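Local coordinates for protein MmeI (Methylophilus methylotrophus, PDB 5HR4) that is a Type IIL restriction-modification enzyme that binds DNA and probably methylates adenine at N6 with S-adenosyl-L-methionine as donor, at residues Thr218-Ser223 with Ala274-Leu279; Leu322-Pro327 with Gly367-Ile372; Ser790-Asn795 with Ile889-Phe894. All blocks are in the same frame, centred on the assembly; numbering follows the deposited sequence.

Contact 1: Thr218-Ser223 with Ala274-Leu279; sequences TLEDGS and AMREAL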
loop_
_atom_site.group_PDB
_atom_site.type_symbol
_atom_site.label_atom_id
_atom_site.label_comp_id
_atom_site.label_asym_id
_atom_site.label_seq_id
_atom_site.Cartn_x
_atom_site.Cartn_y
_atom_site.Cartn_z
ATOM N N THR A 218 -2.276 -10.440 -45.005
ATOM C CA THR A 218 -3.506 -10.148 -44.278
ATOM C C THR A 218 -4.211 -8.946 -44.888
ATOM O O THR A 218 -3.573 -7.943 -45.216
ATOM C CB THR A 218 -3.213 -9.892 -42.792
ATOM O OG1 THR A 218 -2.951 -11.144 -42.148
ATOM C CG2 THR A 218 -4.379 -9.236 -42.116
ATOM N N LEU A 219 -5.536 -9.058 -45.019
ATOM C CA LEU A 219 -6.339 -8.051 -45.697
ATOM C C LEU A 219 -6.415 -6.762 -44.882
ATOM O O LEU A 219 -6.395 -6.773 -43.646
ATOM C CB LEU A 219 -7.747 -8.579 -45.949
ATOM C CG LEU A 219 -8.049 -9.530 -47.109
ATOM C CD1 LEU A 219 -9.554 -9.646 -47.254
ATOM C CD2 LEU A 219 -7.393 -9.057 -48.411
ATOM N N GLU A 220 -6.530 -5.638 -45.596
ATOM C CA GLU A 220 -6.504 -4.335 -44.937
ATOM C C GLU A 220 -7.726 -4.112 -44.049
ATOM O O GLU A 220 -7.632 -3.393 -43.047
ATOM C CB GLU A 220 -6.399 -3.226 -45.979
ATOM C CG GLU A 220 -6.521 -1.827 -45.407
ATOM C CD GLU A 220 -6.839 -0.805 -46.475
ATOM O OE1 GLU A 220 -6.880 -1.200 -47.662
ATOM O OE2 GLU A 220 -7.048 0.381 -46.135
ATOM N N ASP A 221 -8.874 -4.711 -44.392
ATOM C CA ASP A 221 -10.081 -4.550 -43.586
ATOM C C ASP A 221 -10.079 -5.408 -42.327
ATOM O O ASP A 221 -11.032 -5.337 -41.550
ATOM C CB ASP A 221 -11.318 -4.866 -44.425
ATOM C CG ASP A 221 -11.294 -6.274 -45.017
ATOM O OD1 ASP A 221 -10.213 -6.899 -45.096
ATOM O OD2 ASP A 221 -12.373 -6.762 -45.418
ATOM N N GLY A 222 -9.040 -6.212 -42.102
ATOM C CA GLY A 222 -8.950 -7.019 -40.903
ATOM C C GLY A 222 -9.864 -8.217 -40.864
ATOM O O GLY A 222 -9.928 -8.890 -39.831
ATOM N N SER A 223 -10.561 -8.514 -41.966
ATOM C CA SER A 223 -11.564 -9.579 -41.963
ATOM C C SER A 223 -10.930 -10.955 -41.765
ATOM O O SER A 223 -11.475 -11.793 -41.042
ATOM C CB SER A 223 -12.367 -9.539 -43.266
ATOM O OG SER A 223 -11.527 -9.770 -44.391
ATOM N N ALA A 274 -9.537 -1.106 -37.679
ATOM C CA ALA A 274 -8.871 -0.352 -36.619
ATOM C C ALA A 274 -8.120 -1.266 -35.660
ATOM O O ALA A 274 -7.068 -0.879 -35.133
ATOM C CB ALA A 274 -9.883 0.494 -35.848
ATOM N N MET A 275 -8.663 -2.463 -35.384
ATOM C CA MET A 275 -7.949 -3.410 -34.527
ATOM C C MET A 275 -6.721 -3.953 -35.233
ATOM O O MET A 275 -5.718 -4.268 -34.581
ATOM C CB MET A 275 -8.848 -4.572 -34.097
ATOM C CG MET A 275 -10.030 -4.216 -33.212
ATOM S SD MET A 275 -11.365 -5.464 -33.352
ATOM C CE MET A 275 -10.912 -6.592 -32.038
ATOM N N ARG A 276 -6.775 -4.075 -36.557
ATOM C CA ARG A 276 -5.575 -4.481 -37.274
ATOM C C ARG A 276 -4.521 -3.388 -37.215
ATOM O O ARG A 276 -3.334 -3.670 -37.012
ATOM C CB ARG A 276 -5.903 -4.824 -38.721
ATOM C CG ARG A 276 -4.704 -5.342 -39.478
ATOM C CD ARG A 276 -5.129 -5.937 -40.784
ATOM N NE ARG A 276 -4.020 -6.123 -41.708
ATOM C CZ ARG A 276 -3.585 -5.188 -42.542
ATOM N NH1 ARG A 276 -4.159 -3.985 -42.558
ATOM N NH2 ARG A 276 -2.574 -5.461 -43.356
ATOM N N GLU A 277 -4.939 -2.130 -37.373
ATOM C CA GLU A 277 -3.969 -1.045 -37.349
ATOM C C GLU A 277 -3.369 -0.889 -35.968
ATOM O O GLU A 277 -2.151 -0.731 -35.841
ATOM C CB GLU A 277 -4.610 0.248 -37.832
ATOM C CG GLU A 277 -4.853 0.214 -39.329
ATOM C CD GLU A 277 -5.512 1.466 -39.852
ATOM O OE1 GLU A 277 -5.915 2.332 -39.039
ATOM O OE2 GLU A 277 -5.616 1.577 -41.093
ATOM N N ALA A 278 -4.195 -1.000 -34.923
ATOM C CA ALA A 278 -3.676 -0.971 -33.556
ATOM C C ALA A 278 -2.596 -2.029 -33.339
ATOM O O ALA A 278 -1.576 -1.761 -32.690
ATOM C CB ALA A 278 -4.817 -1.156 -32.556
ATOM N N LEU A 279 -2.792 -3.233 -33.891
ATOM C CA LEU A 279 -1.798 -4.291 -33.736
ATOM C C LEU A 279 -0.568 -4.045 -34.606
ATOM O O LEU A 279 0.556 -4.339 -34.186
ATOM C CB LEU A 279 -2.419 -5.657 -34.057
ATOM C CG LEU A 279 -1.501 -6.889 -33.918
ATOM C CD1 LEU A 279 -0.943 -7.036 -32.512
ATOM C CD2 LEU A 279 -2.251 -8.161 -34.334
#

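Contact 2: Leu322-Pro327 with Gly367-Ile372; sequences LKLIKP and GNFLVI. With SFG (sinefungin), chain H.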
loop_
_atom_site.group_PDB
_atom_site.type_symbol
_atom_site.label_atom_id
_atom_site.label_comp_id
_atom_site.label_asym_id
_atom_site.label_seq_id
_atom_site.Cartn_x
_atom_site.Cartn_y
_atom_site.Cartn_z
ATOM N N LEU A 322 13.714 -3.417 -5.361
ATOM C CA LEU A 322 15.135 -3.464 -5.004
ATOM C C LEU A 322 15.356 -3.136 -3.527
ATOM O O LEU A 322 16.199 -3.766 -2.880
ATOM C CB LEU A 322 15.949 -2.545 -5.919
ATOM C CG LEU A 322 16.005 -3.089 -7.360
ATOM C CD1 LEU A 322 16.470 -2.080 -8.434
ATOM C CD2 LEU A 322 16.879 -4.319 -7.390
ATOM N N LYS A 323 14.591 -2.195 -2.946
ATOM C CA LYS A 323 14.745 -1.974 -1.504
ATOM C C LYS A 323 14.312 -3.190 -0.702
ATOM O O LYS A 323 14.662 -3.304 0.478
ATOM C CB LYS A 323 13.929 -0.782 -0.970
ATOM C CG LYS A 323 13.502 0.260 -1.945
ATOM C CD LYS A 323 12.260 0.954 -1.422
ATOM C CE LYS A 323 12.427 2.460 -1.395
ATOM N NZ LYS A 323 11.171 3.105 -0.944
ATOM N N LEU A 324 13.520 -4.080 -1.302
ATOM C CA LEU A 324 13.054 -5.246 -0.572
ATOM C C LEU A 324 13.946 -6.470 -0.793
ATOM O O LEU A 324 14.272 -7.178 0.171
ATOM C CB LEU A 324 11.606 -5.537 -0.959
ATOM C CG LEU A 324 10.866 -6.636 -0.207
ATOM C CD1 LEU A 324 9.422 -6.326 -0.337
ATOM C CD2 LEU A 324 11.142 -8.026 -0.779
ATOM N N ILE A 325 14.379 -6.733 -2.030
ATOM C CA ILE A 325 15.203 -7.921 -2.245
ATOM C C ILE A 325 16.680 -7.717 -1.899
ATOM O O ILE A 325 17.392 -8.713 -1.697
ATOM C CB ILE A 325 15.085 -8.442 -3.690
ATOM C CG1 ILE A 325 15.686 -7.442 -4.680
ATOM C CG2 ILE A 325 13.614 -8.789 -4.030
ATOM C CD1 ILE A 325 15.570 -7.858 -6.136
ATOM N N LYS A 326 17.189 -6.484 -1.838
ATOM C CA LYS A 326 18.607 -6.338 -1.487
ATOM C C LYS A 326 18.875 -6.814 -0.067
ATOM O O LYS A 326 19.740 -7.689 0.112
ATOM C CB LYS A 326 19.089 -4.895 -1.690
ATOM C CG LYS A 326 19.298 -4.465 -3.148
ATOM C CD LYS A 326 19.452 -2.934 -3.247
ATOM C CE LYS A 326 20.891 -2.506 -3.545
ATOM N NZ LYS A 326 21.849 -3.132 -2.591
ATOM N N PRO A 327 18.167 -6.335 0.966
ATOM C CA PRO A 327 18.348 -6.926 2.299
ATOM C C PRO A 327 17.856 -8.357 2.400
ATOM O O PRO A 327 18.421 -9.127 3.180
ATOM C CB PRO A 327 17.535 -6.001 3.221
ATOM C CG PRO A 327 17.165 -4.822 2.392
ATOM C CD PRO A 327 17.136 -5.281 0.981
ATOM N N GLY A 367 3.973 -10.117 -11.825
ATOM C CA GLY A 367 5.206 -10.864 -11.670
ATOM C C GLY A 367 6.471 -10.056 -11.486
ATOM O O GLY A 367 7.565 -10.619 -11.606
ATOM N N ASN A 368 6.374 -8.766 -11.168
ATOM C CA ASN A 368 7.563 -7.917 -11.175
ATOM C C ASN A 368 8.608 -8.379 -10.161
ATOM O O ASN A 368 9.793 -8.504 -10.497
ATOM C CB ASN A 368 7.161 -6.465 -10.949
ATOM C CG ASN A 368 6.691 -5.811 -12.226
ATOM O OD1 ASN A 368 7.222 -6.107 -13.283
ATOM N ND2 ASN A 368 5.678 -4.948 -12.144
ATOM N N PHE A 369 8.195 -8.637 -8.913
ATOM C CA PHE A 369 9.121 -9.210 -7.933
ATOM C C PHE A 369 9.849 -10.429 -8.486
ATOM O O PHE A 369 11.059 -10.585 -8.275
ATOM C CB PHE A 369 8.390 -9.614 -6.659
ATOM C CG PHE A 369 8.093 -8.489 -5.758
ATOM C CD1 PHE A 369 9.045 -8.021 -4.881
ATOM C CD2 PHE A 369 6.847 -7.905 -5.762
ATOM C CE1 PHE A 369 8.769 -6.954 -4.034
ATOM C CE2 PHE A 369 6.559 -6.861 -4.912
ATOM C CZ PHE A 369 7.526 -6.375 -4.055
ATOM N N LEU A 370 9.130 -11.322 -9.177
ATOM C CA LEU A 370 9.804 -12.482 -9.751
ATOM C C LEU A 370 10.704 -12.097 -10.917
ATOM O O LEU A 370 11.745 -12.734 -11.124
ATOM C CB LEU A 370 8.785 -13.531 -10.196
ATOM C CG LEU A 370 7.924 -13.984 -9.018
ATOM C CD1 LEU A 370 6.818 -14.922 -9.463
ATOM C CD2 LEU A 370 8.778 -14.613 -7.940
ATOM N N VAL A 371 10.328 -11.073 -11.689
ATOM C CA VAL A 371 11.111 -10.718 -12.868
ATOM C C VAL A 371 12.400 -10.021 -12.452
ATOM O O VAL A 371 13.498 -10.443 -12.833
ATOM C CB VAL A 371 10.268 -9.865 -13.834
ATOM C CG1 VAL A 371 11.144 -9.145 -14.835
ATOM C CG2 VAL A 371 9.268 -10.740 -14.562
ATOM N N ILE A 372 12.294 -8.972 -11.624
ATOM C CA ILE A 372 13.491 -8.310 -11.104
ATOM C C ILE A 372 14.416 -9.311 -10.423
ATOM O O ILE A 372 15.639 -9.259 -10.610
ATOM C CB ILE A 372 13.123 -7.168 -10.139
ATOM C CG1 ILE A 372 12.295 -6.129 -10.863
ATOM C CG2 ILE A 372 14.398 -6.487 -9.621
ATOM C CD1 ILE A 372 13.082 -5.531 -12.004
HETATM N N SFG H . 3.572 -6.885 -7.022
HETATM C CA SFG H . 2.750 -6.885 -8.213
HETATM C C SFG H . 3.513 -6.127 -9.282
HETATM O O SFG H . 4.632 -5.646 -8.994
HETATM O OXT SFG H . 3.052 -5.983 -10.440
HETATM C CB SFG H . 1.417 -6.199 -7.934
HETATM C CG SFG H . 0.773 -6.892 -6.743
HETATM C CD SFG H . -0.396 -6.022 -6.337
HETATM N NE SFG H . 0.142 -4.951 -5.521
HETATM C "C5'" SFG H . -1.465 -6.821 -5.574
HETATM C "C4'" SFG H . -1.996 -8.081 -6.339
HETATM O "O4'" SFG H . -2.603 -8.863 -5.492
HETATM C "C3'" SFG H . -3.077 -7.769 -7.390
HETATM O "O3'" SFG H . -2.555 -8.057 -8.606
HETATM C "C2'" SFG H . -4.296 -8.673 -7.042
HETATM O "O2'" SFG H . -4.889 -9.296 -8.259
HETATM C "C1'" SFG H . -3.789 -9.603 -6.297
HETATM N N9 SFG H . -4.675 -10.074 -5.279
HETATM C C8 SFG H . -5.548 -9.377 -4.556
HETATM N N7 SFG H . -6.130 -10.207 -3.688
HETATM C C5 SFG H . -5.606 -11.418 -3.874
HETATM C C6 SFG H . -5.864 -12.617 -3.254
HETATM N N6 SFG H . -6.764 -12.991 -2.191
HETATM N N1 SFG H . -5.214 -13.719 -3.607
HETATM C C2 SFG H . -4.286 -13.650 -4.592
HETATM N N3 SFG H . -4.035 -12.465 -5.209
HETATM C C4 SFG H . -4.698 -11.343 -4.848
#

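Contact 3: Ser790-Asn795 with Ile889-Phe894; sequences SSTMHN and IARIAF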
loop_
_atom_site.group_PDB
_atom_site.type_symbol
_atom_site.label_atom_id
_atom_site.label_comp_id
_atom_site.label_asym_id
_atom_site.label_seq_id
_atom_site.Cartn_x
_atom_site.Cartn_y
_atom_site.Cartn_z
ATOM N N SER A 790 -1.239 20.032 25.563
ATOM C CA SER A 790 -0.334 20.864 24.789
ATOM C C SER A 790 1.106 20.373 24.864
ATOM O O SER A 790 1.920 20.738 24.007
ATOM C CB SER A 790 -0.419 22.314 25.276
ATOM N N SER A 791 1.423 19.535 25.847
ATOM C CA SER A 791 2.804 19.210 26.162
ATOM C C SER A 791 3.460 18.389 25.057
ATOM O O SER A 791 2.817 17.579 24.387
ATOM C CB SER A 791 2.871 18.433 27.476
ATOM O OG SER A 791 2.397 17.109 27.302
ATOM N N THR A 792 4.771 18.606 24.892
ATOM C CA THR A 792 5.588 17.745 24.045
ATOM C C THR A 792 5.387 16.277 24.395
ATOM O O THR A 792 5.345 15.416 23.508
ATOM C CB THR A 792 7.062 18.129 24.199
ATOM O OG1 THR A 792 7.300 19.375 23.545
ATOM C CG2 THR A 792 7.979 17.080 23.591
ATOM N N MET A 793 5.249 15.979 25.691
ATOM C CA MET A 793 5.114 14.601 26.149
ATOM C C MET A 793 3.864 13.943 25.585
ATOM O O MET A 793 3.901 12.788 25.129
ATOM C CB MET A 793 5.086 14.567 27.673
ATOM C CG MET A 793 6.453 14.611 28.298
ATOM S SD MET A 793 7.422 13.161 27.840
ATOM C CE MET A 793 7.948 12.634 29.476
ATOM N N HIS A 794 2.734 14.652 25.639
ATOM C CA HIS A 794 1.504 14.090 25.109
ATOM C C HIS A 794 1.596 13.928 23.603
ATOM O O HIS A 794 1.262 12.864 23.069
ATOM C CB HIS A 794 0.316 14.968 25.490
ATOM C CG HIS A 794 -0.980 14.485 24.924
ATOM N ND1 HIS A 794 -1.521 13.259 25.255
ATOM C CD2 HIS A 794 -1.824 15.041 24.022
ATOM C CE1 HIS A 794 -2.649 13.085 24.589
ATOM N NE2 HIS A 794 -2.856 14.150 23.835
ATOM N N ASN A 795 2.073 14.970 22.903
ATOM C CA ASN A 795 2.208 14.905 21.448
ATOM C C ASN A 795 3.207 13.832 21.029
ATOM O O ASN A 795 3.057 13.205 19.968
ATOM C CB ASN A 795 2.639 16.255 20.885
ATOM C CG ASN A 795 1.504 17.253 20.820
ATOM O OD1 ASN A 795 0.680 17.199 19.912
ATOM N ND2 ASN A 795 1.461 18.184 21.768
ATOM N N ILE A 889 13.221 10.041 20.782
ATOM C CA ILE A 889 13.650 8.689 21.170
ATOM C C ILE A 889 13.522 8.489 22.677
ATOM O O ILE A 889 12.915 7.519 23.147
ATOM C CB ILE A 889 15.100 8.420 20.724
ATOM C CG1 ILE A 889 15.259 8.539 19.209
ATOM C CG2 ILE A 889 15.551 7.038 21.203
ATOM C CD1 ILE A 889 15.341 7.213 18.505
ATOM N N ALA A 890 14.140 9.381 23.457
ATOM C CA ALA A 890 14.192 9.188 24.903
ATOM C C ALA A 890 12.826 9.396 25.542
ATOM O O ALA A 890 12.485 8.706 26.511
ATOM C CB ALA A 890 15.225 10.133 25.528
ATOM N N ARG A 891 12.040 10.349 25.025
ATOM C CA ARG A 891 10.686 10.565 25.535
ATOM C C ARG A 891 9.780 9.360 25.255
ATOM O O ARG A 891 9.137 8.839 26.174
ATOM C CB ARG A 891 10.101 11.854 24.946
ATOM C CG ARG A 891 10.599 13.143 25.633
ATOM C CD ARG A 891 9.891 14.406 25.127
ATOM N NE ARG A 891 9.847 15.465 26.142
ATOM C CZ ARG A 891 10.694 16.491 26.196
ATOM N NH1 ARG A 891 11.658 16.612 25.291
ATOM N NH2 ARG A 891 10.586 17.401 27.152
ATOM N N ILE A 892 9.723 8.888 24.002
ATOM C CA ILE A 892 8.928 7.693 23.701
ATOM C C ILE A 892 9.293 6.544 24.630
ATOM O O ILE A 892 8.417 5.926 25.248
ATOM C CB ILE A 892 9.107 7.257 22.241
ATOM N N ALA A 893 10.593 6.262 24.759
ATOM C CA ALA A 893 11.034 5.121 25.558
ATOM C C ALA A 893 10.687 5.294 27.033
ATOM O O ALA A 893 10.408 4.309 27.728
ATOM C CB ALA A 893 12.537 4.919 25.371
ATOM N N PHE A 894 10.667 6.535 27.519
ATOM C CA PHE A 894 10.374 6.798 28.924
ATOM C C PHE A 894 8.883 6.696 29.219
ATOM O O PHE A 894 8.485 6.144 30.251
ATOM C CB PHE A 894 10.898 8.181 29.308
ATOM C CG PHE A 894 10.571 8.586 30.713
ATOM C CD1 PHE A 894 9.355 9.179 31.018
ATOM C CD2 PHE A 894 11.488 8.391 31.728
ATOM C CE1 PHE A 894 9.059 9.553 32.311
ATOM C CE2 PHE A 894 11.196 8.761 33.017
ATOM C CZ PHE A 894 9.984 9.347 33.312
#

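Contact 1: Thr218-Ser223 with Ala274-Leu279
In the loop between helices 209-217 and 225-235, part of the helicase spacer family region, the type I beta turn Leu219 to Gly222 packs on Arg276 of helix 273-283. Arg276 reaches across with CG anti to the backbone N (chi1 -176°) and the chain extended as far as NE, which lays the guanidinium against the turn. Gly222 lies where the backbones come nearest, its CA 5.6 Å from Arg276 CA, and its own CA rests 4.0 Å from Arg276 CD. Just before the turn, Thr218 slides past the arginine in the opposite sense, with its methyl CG2 3.6 Å from Arg276 CD. The carbonyl Leu219 O sits over one face of the guanidinium, 3.1 Å above the plane and displaced toward the rim. It approaches NE at an angle too poor for a hydrogen bond; the bond it does accept, 3.1 Å from Gly222 N, is the one that closes the turn. Glu220 covers the same face with its backbone, its CA 3.4 Å from Arg276 NH1, while the carboxylate heads off and does not pair with the arginine. Arg276 NH2 instead donates to Ile214 O in helix 209-217, near whose C-terminal end a positive group would probably be favoured. Helix 273-283 ends at Cys283, a calcium ligand, about 9 Å from the Arg276 side chain. The motif is thus a type I beta turn linking two helices, with glycine at positive phi in its last position, packed against an arginine from a third helix.

Contact 2: Leu322-Pro327 with Gly367-Ile372
The ring of Phe369 lies between Leu324 of helix 318-340 and the bound sinefungin, at the start of helix 368-388. From CB the chain sets CG anti to the carbonyl carbon (chi1 -79°), beside the backbone N, and this carries the ring toward helix 318-340. On one flank CD2 and CE2 meet the ligand: its amino N lies at the ring edge, in the plane, 3.7 Å from Phe369 CD2. Across the ring, Phe369 CE1 touches the Leu324 methyl CD1 at 3.8 Å, and the tip CZ meets that same methyl at 4.2 Å. This methyl lies oblique to the ring; the two side chains as a whole cross at about a right angle. One turn on, Ile372 offers CG2 to two partners, Ile325 CD1 at 3.9 Å and Leu322 CD2 at 4.0 Å, each side chain again crossing it roughly perpendicularly. The helix segments pass 10.9 Å apart at -56°, and Leu479 of strand 477-480 closes on Leu324, Ile325 and Phe369. Gly367, the N-cap residue, and Asn368 close the DPACGCGN sequence, which matches the first conserved motif of Rossmann-like adenine methyltransferases. Asn368 ND2 makes weak hydrogen bonds to both ligand carboxylate oxygens, OXT at 3.3 Å and O at 3.4 Å. The chemistry is thus divided: between the helices the contact is wholly apolar, and polar recognition falls to the helix start, whose dipole would probably favour the carboxylate, while the hydrocarbon packing would hold the Phe369 edge beside the amino group of the cofactor analogue.

Contact 3: Ser790-Asn795 with Ile889-Phe894
Met793 and Arg891 bring the first turn of helix 792-801 and an early turn of helix 888-903 together, their CA atoms 6.9 Å apart. Arg891 runs extended from CG to NE against two residues of the other helix. Thr792 lays its methyl CG2 over one face of the guanidinium, 3.5 Å above the plane and shifted toward the rim; CG2 is anti to the backbone N, which turns it toward the arginine. Met793 comes from another direction: its SD lies at the guanidinium edge, near the plane, 3.8 Å from Arg891 NE, and the thioether also follows the aliphatic part, with SD 3.9 Å from Arg891 CG. Bends at chi2 (-63°) and chi3 carry the methyl CE on to the Phe894 ring, 4.0 Å from CD1, in an oblique approach. The polar end of Arg891 is held by a salt bridge from NH2 to Asp877 on helix 863-880, which also packs on Met793. Ser791 is the N-cap of helix 792-801: its OG accepts from His794 N at 3.0 Å, a nearly straight bond of 162°. Ser791 O is gripped twice by Asn795, through the backbone N and through ND2 at 3.0 Å, the latter donor standing above the carbonyl plane. Asp873 of helix 863-880 also accepts from Thr792 N, so that helix ties down both partners. Between the two segments themselves the attraction is van der Waals contact of methyl and thioether with a guanidinium and a ring; the charge is answered by Asp877, while stem and guanidinium both pack against methyl and thioether.

The three contacts follow one another along the chain and share no helix. Contact 2 is the most central, about 16 Å from the chain's centre, and is buried between two helices of the methyltransferase core beside the cofactor site. Contacts 1 and 3 lie on opposite sides of that centre, their own centres 68 Å apart. Contact 1, at the helicase spacer, buries its arginine but leaves Leu219 and Glu220 of the turn exposed; contact 3, between target recognition and C-terminal domains, is partly buried. The central contact is hydrocarbon packing with polar bonds reserved for the ligand, whereas each outlying one turns on an arginine, packed on turn backbone in contact 1 and on methyl and sulfur in contact 3.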